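Local structure of putative thioesterase (Syntrophus aciditrophicus SB, 3HDU) at residues G81-M86 with E92-M97; S14-I19 with A74-F79; R49-G54 with L115-V120. The protein probably hydrolyses thioesters, acting as a hotdog-fold thioesterase of the PaaI type. All coordinates share one frame; numbering follows the deposited sequence.

Interaction 1: residues G81-M86 with E92-M97; sequences GFQEKM and EEKLAM
Gln-83 and Lys-94 mark the nearest backbone approach, 5.8 Å from CA to CA, between helix segments 81-85 and 92-97, which run nearly antiparallel at 150° with their axes 10.1 Å apart. That spacing leaves room for the long, flexible side chains of two methionines, both modelled as selenomethionine. With CG opposite the backbone N (chi1 172°), the Met-97 chain bends at its next two bonds and returns CE to the other helix, 3.6 Å from the backbone N of Gln-83 and 3.8 Å from CB of Phe-82. Its selenium stands obliquely to the Phe-82 ring, 5.5 Å from the centroid and 57° off the ring normal: a Met-aromatic contact. Met-86, where the first helix has given way to loop, lays its SE 3.9 Å from Met-97 CE and carries its own CE onward to within 3.4 Å of the carbonyl O of Glu-93. Lys-94 suits the partly exposed flank, since its extended methylenes can pack there; Lys-94 CE lies 3.2 Å from Met-86 O. On the inner side Phe-82 and Met-97 both rest on Leu-156 of strand 146-156. Two antiparallel helices joined by a short loop make a helical hairpin, here formed by the C-terminal end of the long hotdog helix folding back into the short helix 91-97.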
# COMPACT_ATOMS: atom_id res chain seq x y z
N GLY A 81 -18.47 -16.22 1.55
CA GLY A 81 -17.51 -16.76 0.60
C GLY A 81 -17.05 -18.14 1.02
O GLY A 81 -17.10 -19.08 0.23
N PHE A 82 -16.61 -18.27 2.28
CA PHE A 82 -16.12 -19.55 2.82
C PHE A 82 -17.17 -20.66 2.89
O PHE A 82 -16.85 -21.81 2.59
CB PHE A 82 -15.47 -19.38 4.21
CG PHE A 82 -14.15 -18.66 4.20
CD1 PHE A 82 -13.05 -19.20 3.52
CD2 PHE A 82 -13.96 -17.48 4.94
CE1 PHE A 82 -11.80 -18.55 3.53
CE2 PHE A 82 -12.72 -16.82 4.96
CZ PHE A 82 -11.63 -17.36 4.25
N GLN A 83 -18.40 -20.33 3.30
CA GLN A 83 -19.49 -21.33 3.40
C GLN A 83 -19.89 -21.91 2.04
O GLN A 83 -20.32 -23.07 1.97
CB GLN A 83 -20.69 -20.78 4.19
CG GLN A 83 -21.52 -19.68 3.51
CD GLN A 83 -22.55 -20.18 2.48
OE1 GLN A 83 -22.75 -19.53 1.45
NE2 GLN A 83 -23.18 -21.32 2.75
N GLU A 84 -19.76 -21.12 0.97
CA GLU A 84 -20.00 -21.56 -0.42
C GLU A 84 -19.05 -22.72 -0.78
O GLU A 84 -19.47 -23.68 -1.42
CB GLU A 84 -19.83 -20.38 -1.39
CG GLU A 84 -20.08 -20.62 -2.89
CD GLU A 84 -21.56 -20.67 -3.28
OE1 GLU A 84 -22.40 -21.21 -2.52
OE2 GLU A 84 -21.88 -20.18 -4.39
N LYS A 85 -17.78 -22.62 -0.35
CA LYS A 85 -16.77 -23.68 -0.56
C LYS A 85 -17.03 -24.96 0.25
O LYS A 85 -16.50 -26.02 -0.10
CB LYS A 85 -15.36 -23.18 -0.28
CG LYS A 85 -14.90 -22.10 -1.25
CD LYS A 85 -13.42 -21.81 -1.08
CE LYS A 85 -12.92 -20.80 -2.09
NZ LYS A 85 -13.13 -21.23 -3.50
N MSE A 86 -17.79 -24.85 1.34
CA MSE A 86 -18.21 -25.99 2.18
C MSE A 86 -19.53 -26.51 1.58
O MSE A 86 -20.60 -26.41 2.20
CB MSE A 86 -18.39 -25.55 3.64
CG MSE A 86 -17.16 -24.95 4.29
SE MSE A 86 -17.60 -24.18 6.03
CE MSE A 86 -18.11 -25.81 6.96
N GLU A 92 -24.59 -27.00 10.58
CA GLU A 92 -23.92 -26.90 11.90
C GLU A 92 -22.43 -26.55 11.76
O GLU A 92 -21.93 -25.68 12.49
CB GLU A 92 -24.09 -28.20 12.70
N GLU A 93 -21.73 -27.22 10.84
CA GLU A 93 -20.30 -26.96 10.57
C GLU A 93 -20.06 -25.59 9.91
O GLU A 93 -19.01 -24.98 10.13
CB GLU A 93 -19.68 -28.06 9.70
CG GLU A 93 -19.65 -29.44 10.34
CD GLU A 93 -18.92 -30.49 9.50
OE1 GLU A 93 -17.99 -30.14 8.73
OE2 GLU A 93 -19.27 -31.69 9.62
N LYS A 94 -21.00 -25.15 9.07
CA LYS A 94 -20.94 -23.83 8.42
C LYS A 94 -21.06 -22.72 9.46
O LYS A 94 -20.26 -21.79 9.46
CB LYS A 94 -22.04 -23.67 7.36
CG LYS A 94 -21.90 -24.57 6.15
CD LYS A 94 -23.14 -24.50 5.27
CE LYS A 94 -22.97 -25.31 4.00
NZ LYS A 94 -24.24 -25.42 3.23
N LEU A 95 -22.05 -22.83 10.34
CA LEU A 95 -22.24 -21.88 11.45
C LEU A 95 -21.07 -21.88 12.44
O LEU A 95 -20.70 -20.82 12.94
CB LEU A 95 -23.58 -22.11 12.19
CG LEU A 95 -24.86 -21.50 11.58
CD1 LEU A 95 -25.00 -21.73 10.07
CD2 LEU A 95 -26.09 -22.01 12.33
N ALA A 96 -20.50 -23.06 12.72
CA ALA A 96 -19.33 -23.19 13.62
C ALA A 96 -18.07 -22.48 13.08
O ALA A 96 -17.27 -21.96 13.85
CB ALA A 96 -19.02 -24.65 13.91
N MSE A 97 -17.92 -22.49 11.75
CA MSE A 97 -16.80 -21.84 11.05
C MSE A 97 -16.73 -20.32 11.26
O MSE A 97 -15.62 -19.77 11.27
CB MSE A 97 -16.83 -22.19 9.54
CG MSE A 97 -15.85 -21.44 8.62
SE MSE A 97 -16.52 -19.70 8.00
CE MSE A 97 -17.98 -20.35 6.84

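Interaction 2: residues S14-I19 with A74-F79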
# COMPACT_ATOMS: atom_id res chain seq x y z
N SER A 14 -31.45 -16.94 8.35
CA SER A 14 -32.00 -16.89 9.73
C SER A 14 -30.92 -17.00 10.80
O SER A 14 -30.99 -16.28 11.81
CB SER A 14 -33.02 -18.01 9.94
OG SER A 14 -34.08 -17.90 9.00
N ALA A 15 -29.96 -17.90 10.59
CA ALA A 15 -28.81 -18.10 11.50
C ALA A 15 -27.95 -16.85 11.59
O ALA A 15 -27.56 -16.43 12.68
CB ALA A 15 -27.97 -19.28 11.05
N VAL A 16 -27.66 -16.26 10.42
CA VAL A 16 -26.88 -15.03 10.30
C VAL A 16 -27.61 -13.85 10.97
O VAL A 16 -27.00 -13.14 11.77
CB VAL A 16 -26.51 -14.71 8.81
CG1 VAL A 16 -25.94 -13.30 8.64
CG2 VAL A 16 -25.53 -15.75 8.29
N ASN A 17 -28.90 -13.67 10.67
CA ASN A 17 -29.70 -12.59 11.28
C ASN A 17 -29.65 -12.59 12.81
O ASN A 17 -29.48 -11.53 13.41
CB ASN A 17 -31.16 -12.59 10.77
CG ASN A 17 -31.29 -12.13 9.32
OD1 ASN A 17 -30.32 -11.81 8.63
ND2 ASN A 17 -32.53 -12.09 8.83
N GLU A 18 -29.77 -13.78 13.42
CA GLU A 18 -29.65 -13.93 14.89
C GLU A 18 -28.31 -13.44 15.44
O GLU A 18 -28.29 -12.63 16.38
CB GLU A 18 -29.87 -15.39 15.34
CG GLU A 18 -31.30 -15.73 15.77
CD GLU A 18 -31.64 -15.27 17.19
OE1 GLU A 18 -31.01 -14.32 17.71
OE2 GLU A 18 -32.55 -15.87 17.81
N ILE A 19 -27.22 -13.90 14.84
CA ILE A 19 -25.85 -13.57 15.26
C ILE A 19 -25.53 -12.08 15.16
O ILE A 19 -24.99 -11.50 16.11
CB ILE A 19 -24.79 -14.41 14.47
CG1 ILE A 19 -24.92 -15.91 14.81
CG2 ILE A 19 -23.35 -13.96 14.79
CD1 ILE A 19 -24.08 -16.81 13.93
N ALA A 74 -17.40 -6.69 6.18
CA ALA A 74 -16.37 -7.55 5.58
C ALA A 74 -16.37 -8.97 6.18
O ALA A 74 -16.21 -9.95 5.45
CB ALA A 74 -14.99 -6.91 5.72
N GLY A 75 -16.55 -9.05 7.49
CA GLY A 75 -16.62 -10.33 8.20
C GLY A 75 -17.77 -11.22 7.75
O GLY A 75 -17.60 -12.43 7.61
N LEU A 76 -18.94 -10.60 7.53
CA LEU A 76 -20.12 -11.30 7.01
C LEU A 76 -19.90 -11.73 5.55
O LEU A 76 -20.28 -12.84 5.18
CB LEU A 76 -21.36 -10.41 7.11
CG LEU A 76 -22.72 -10.96 6.65
CD1 LEU A 76 -23.04 -12.28 7.32
CD2 LEU A 76 -23.82 -9.95 6.93
N ALA A 77 -19.30 -10.86 4.73
CA ALA A 77 -18.97 -11.19 3.33
C ALA A 77 -17.96 -12.33 3.24
O ALA A 77 -18.07 -13.19 2.36
CB ALA A 77 -18.46 -9.96 2.58
N ALA A 78 -16.97 -12.32 4.16
CA ALA A 78 -15.97 -13.39 4.29
C ALA A 78 -16.65 -14.74 4.57
O ALA A 78 -16.36 -15.73 3.90
CB ALA A 78 -14.95 -13.07 5.39
N PHE A 79 -17.56 -14.74 5.55
CA PHE A 79 -18.37 -15.93 5.91
C PHE A 79 -19.14 -16.52 4.72
O PHE A 79 -19.13 -17.74 4.53
CB PHE A 79 -19.36 -15.58 7.05
CG PHE A 79 -20.41 -16.63 7.31
CD1 PHE A 79 -20.11 -17.75 8.08
CD2 PHE A 79 -21.70 -16.50 6.77
CE1 PHE A 79 -21.08 -18.73 8.32
CE2 PHE A 79 -22.68 -17.49 6.99
CZ PHE A 79 -22.37 -18.60 7.78
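Val-16 meets helix 58-85 with both branches of its side chain, one for each of two residues a turn apart. CG1, anti to the backbone N at a chi1 of 169°, goes to CD1 of Leu-76, while CG2 goes to the ring of Phe-79. The beta-branched valine suits this place because its two methyls diverge immediately from CB and need no further bend to serve both partners. Val-16 and Leu-76 cross obliquely, and only the methyl ends meet, Val-16 CG1 lying 3.3 Å from Leu-76 CD1. Leu-76 does not aim its CB at the opposite helix; the branching at CG brings CD1 round to Val-16. Phe-79 behaves differently. Its CB does point at the other helix, and its side chain runs alongside that of Val-16 in the opposite direction, which places CE2 3.6 Å from Val-16 CG2. The methyl approaches the ring obliquely. All three residues are buried, and the contact is wholly apolar, as fits a place where a helix is laid over the core. Around it, Leu-76 also packs on Val-42 and Leu-44 of strand 41-48, and Phe-79 on Met-97 of helix 91-97. Ala-74 and Ala-78 of the same helix touch Ile-135 of strand 132-141 and Tyr-154 of strand 146-156. With the alanines on the sheet and Leu-76 and Phe-79 reaching Val-16, helix 58-85 lies between the sheet and helix 7-22.

Interaction 3: residues R49-G54 with L115-V120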
# COMPACT_ATOMS: atom_id res chain seq x y z
N ARG A 49 -27.66 5.30 17.63
CA ARG A 49 -28.74 5.58 18.60
C ARG A 49 -28.46 6.87 19.37
O ARG A 49 -29.38 7.60 19.69
CB ARG A 49 -28.98 4.39 19.53
CG ARG A 49 -29.28 3.14 18.74
CD ARG A 49 -29.89 2.05 19.56
NE ARG A 49 -29.93 0.81 18.80
CZ ARG A 49 -30.84 0.47 17.89
NH1 ARG A 49 -31.82 1.30 17.51
NH2 ARG A 49 -30.73 -0.72 17.31
N ASP A 50 -27.18 7.10 19.67
CA ASP A 50 -26.69 8.34 20.25
C ASP A 50 -25.80 8.93 19.15
O ASP A 50 -24.72 8.42 18.89
CB ASP A 50 -25.92 8.08 21.55
CG ASP A 50 -25.56 9.36 22.32
OD1 ASP A 50 -25.39 10.45 21.71
OD2 ASP A 50 -25.43 9.28 23.56
N GLU A 51 -26.29 9.99 18.50
CA GLU A 51 -25.54 10.69 17.43
C GLU A 51 -24.30 11.47 17.91
O GLU A 51 -23.50 11.89 17.07
CB GLU A 51 -26.46 11.61 16.61
CG GLU A 51 -27.25 10.93 15.50
CD GLU A 51 -28.23 11.88 14.82
OE1 GLU A 51 -29.30 12.16 15.42
OE2 GLU A 51 -27.95 12.33 13.69
N LEU A 52 -24.17 11.68 19.23
CA LEU A 52 -23.02 12.35 19.86
C LEU A 52 -22.92 13.85 19.51
O LEU A 52 -21.81 14.37 19.31
CB LEU A 52 -21.69 11.60 19.55
CG LEU A 52 -21.64 10.08 19.75
CD1 LEU A 52 -20.32 9.50 19.24
CD2 LEU A 52 -21.85 9.71 21.20
N ILE A 53 -24.06 14.54 19.46
CA ILE A 53 -24.11 15.97 19.13
C ILE A 53 -23.53 16.76 20.31
O ILE A 53 -23.88 16.50 21.46
CB ILE A 53 -25.55 16.53 18.84
CG1 ILE A 53 -26.23 15.81 17.67
CG2 ILE A 53 -25.52 18.04 18.56
CD1 ILE A 53 -26.99 14.58 18.06
N GLY A 54 -22.65 17.71 19.99
CA GLY A 54 -22.00 18.54 21.00
C GLY A 54 -20.80 17.91 21.69
O GLY A 54 -20.23 18.54 22.59
N LEU A 115 -20.92 11.87 10.16
CA LEU A 115 -21.89 12.80 10.80
C LEU A 115 -23.39 12.62 10.47
O LEU A 115 -24.13 13.61 10.39
CB LEU A 115 -21.43 14.25 10.57
N GLY A 116 -23.82 11.37 10.29
CA GLY A 116 -25.21 11.00 9.97
C GLY A 116 -25.68 9.93 10.93
O GLY A 116 -24.87 9.21 11.51
N ARG A 117 -27.00 9.81 11.09
CA ARG A 117 -27.57 8.82 12.01
C ARG A 117 -27.51 7.40 11.43
O ARG A 117 -26.97 6.50 12.05
CB ARG A 117 -29.01 9.16 12.39
CG ARG A 117 -29.49 8.34 13.57
CD ARG A 117 -30.89 8.61 13.90
NE ARG A 117 -31.37 7.75 14.99
CZ ARG A 117 -31.20 7.97 16.30
NH1 ARG A 117 -30.53 9.03 16.77
NH2 ARG A 117 -31.71 7.09 17.17
N GLU A 118 -28.11 7.23 10.24
CA GLU A 118 -28.17 5.94 9.56
C GLU A 118 -27.20 5.92 8.38
O GLU A 118 -27.17 6.86 7.59
CB GLU A 118 -29.60 5.64 9.08
CG GLU A 118 -30.60 5.45 10.24
CD GLU A 118 -32.03 5.12 9.79
OE1 GLU A 118 -32.22 4.34 8.83
OE2 GLU A 118 -32.98 5.63 10.42
N PHE A 119 -26.39 4.86 8.31
CA PHE A 119 -25.45 4.63 7.21
C PHE A 119 -25.49 3.15 6.78
O PHE A 119 -25.75 2.27 7.60
CB PHE A 119 -24.03 5.12 7.54
CG PHE A 119 -23.47 4.58 8.82
CD1 PHE A 119 -22.73 3.39 8.82
CD2 PHE A 119 -23.65 5.27 10.02
CE1 PHE A 119 -22.19 2.89 10.01
CE2 PHE A 119 -23.12 4.77 11.22
CZ PHE A 119 -22.39 3.58 11.22
N VAL A 120 -25.25 2.92 5.49
CA VAL A 120 -25.30 1.58 4.87
C VAL A 120 -23.93 1.23 4.30
O VAL A 120 -23.24 2.10 3.76
CB VAL A 120 -26.43 1.47 3.79
CG1 VAL A 120 -26.29 2.55 2.71
CG2 VAL A 120 -26.46 0.09 3.15
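The carbonyl O of Glu-51, whose side chain packs on Arg-117, accepts a hydrogen bond from Tyr-62 OH and a weak one from Arg-58 NE, two residues of helix 58-85 that anchor the loop here. The Glu-51 side chain crosses Arg-117 at about a right angle, with the carboxylate and guanidinium planes 88° apart. Aliphatic parts carry some of the packing, Glu-51 CG lying 3.9 Å from Arg-117 CG. Glu-51 OE2 sits beside the Arg-117 CB methylene, at 3.6 Å. Arg-117 runs extended from CG to NE, which carries its head past Glu-51; Glu-51 OE1 then comes to the guanidinium edge, in its plane, as a long salt bridge of 3.6 Å to Arg-117 NH1. Arg-117 NH1 also gives a weak, bent hydrogen bond to Arg-49 O at 3.4 Å. Arg-117 NE has a weak, long ion pair with Glu-47. The contact stands where two adjacent antiparallel strands of the hotdog sheet, 41-48 and 118-128, meet their loops, and Arg-117 shares backbone hydrogen bonds with Met-48. With an alanine in place of Arg-117, the Glu-51 carboxylate would probably lose its cationic mate and Arg-49 O its weak donor. Asp-50 shapes the loop through an Asx turn, OD1 accepting from Leu-52 N at 3.0 Å, while Arg-49 NE is hydrogen-bonded to Asn-27 O.

Overall arrangement
From the N terminus, helix 7-22 supplies the first half of interaction 2, and the loop after strand 41-48 the first half of interaction 3. Helix 58-85 then closes interaction 2 at 74-79, so these two contacts cross along the chain. Two residues on, the same helix opens interaction 1, closed almost at once by helix 91-97; the whole of it falls within the long loop that residues 116-117, just ahead of strand 118-128, shut as interaction 3. Interactions 1 and 2 touch, Met-97 CE lying 3.6 Å from Phe-79 CD1, and join three helices at one end of the molecule. Interaction 3 lies across the chain's centre, about 34 Å from interaction 1 between centres.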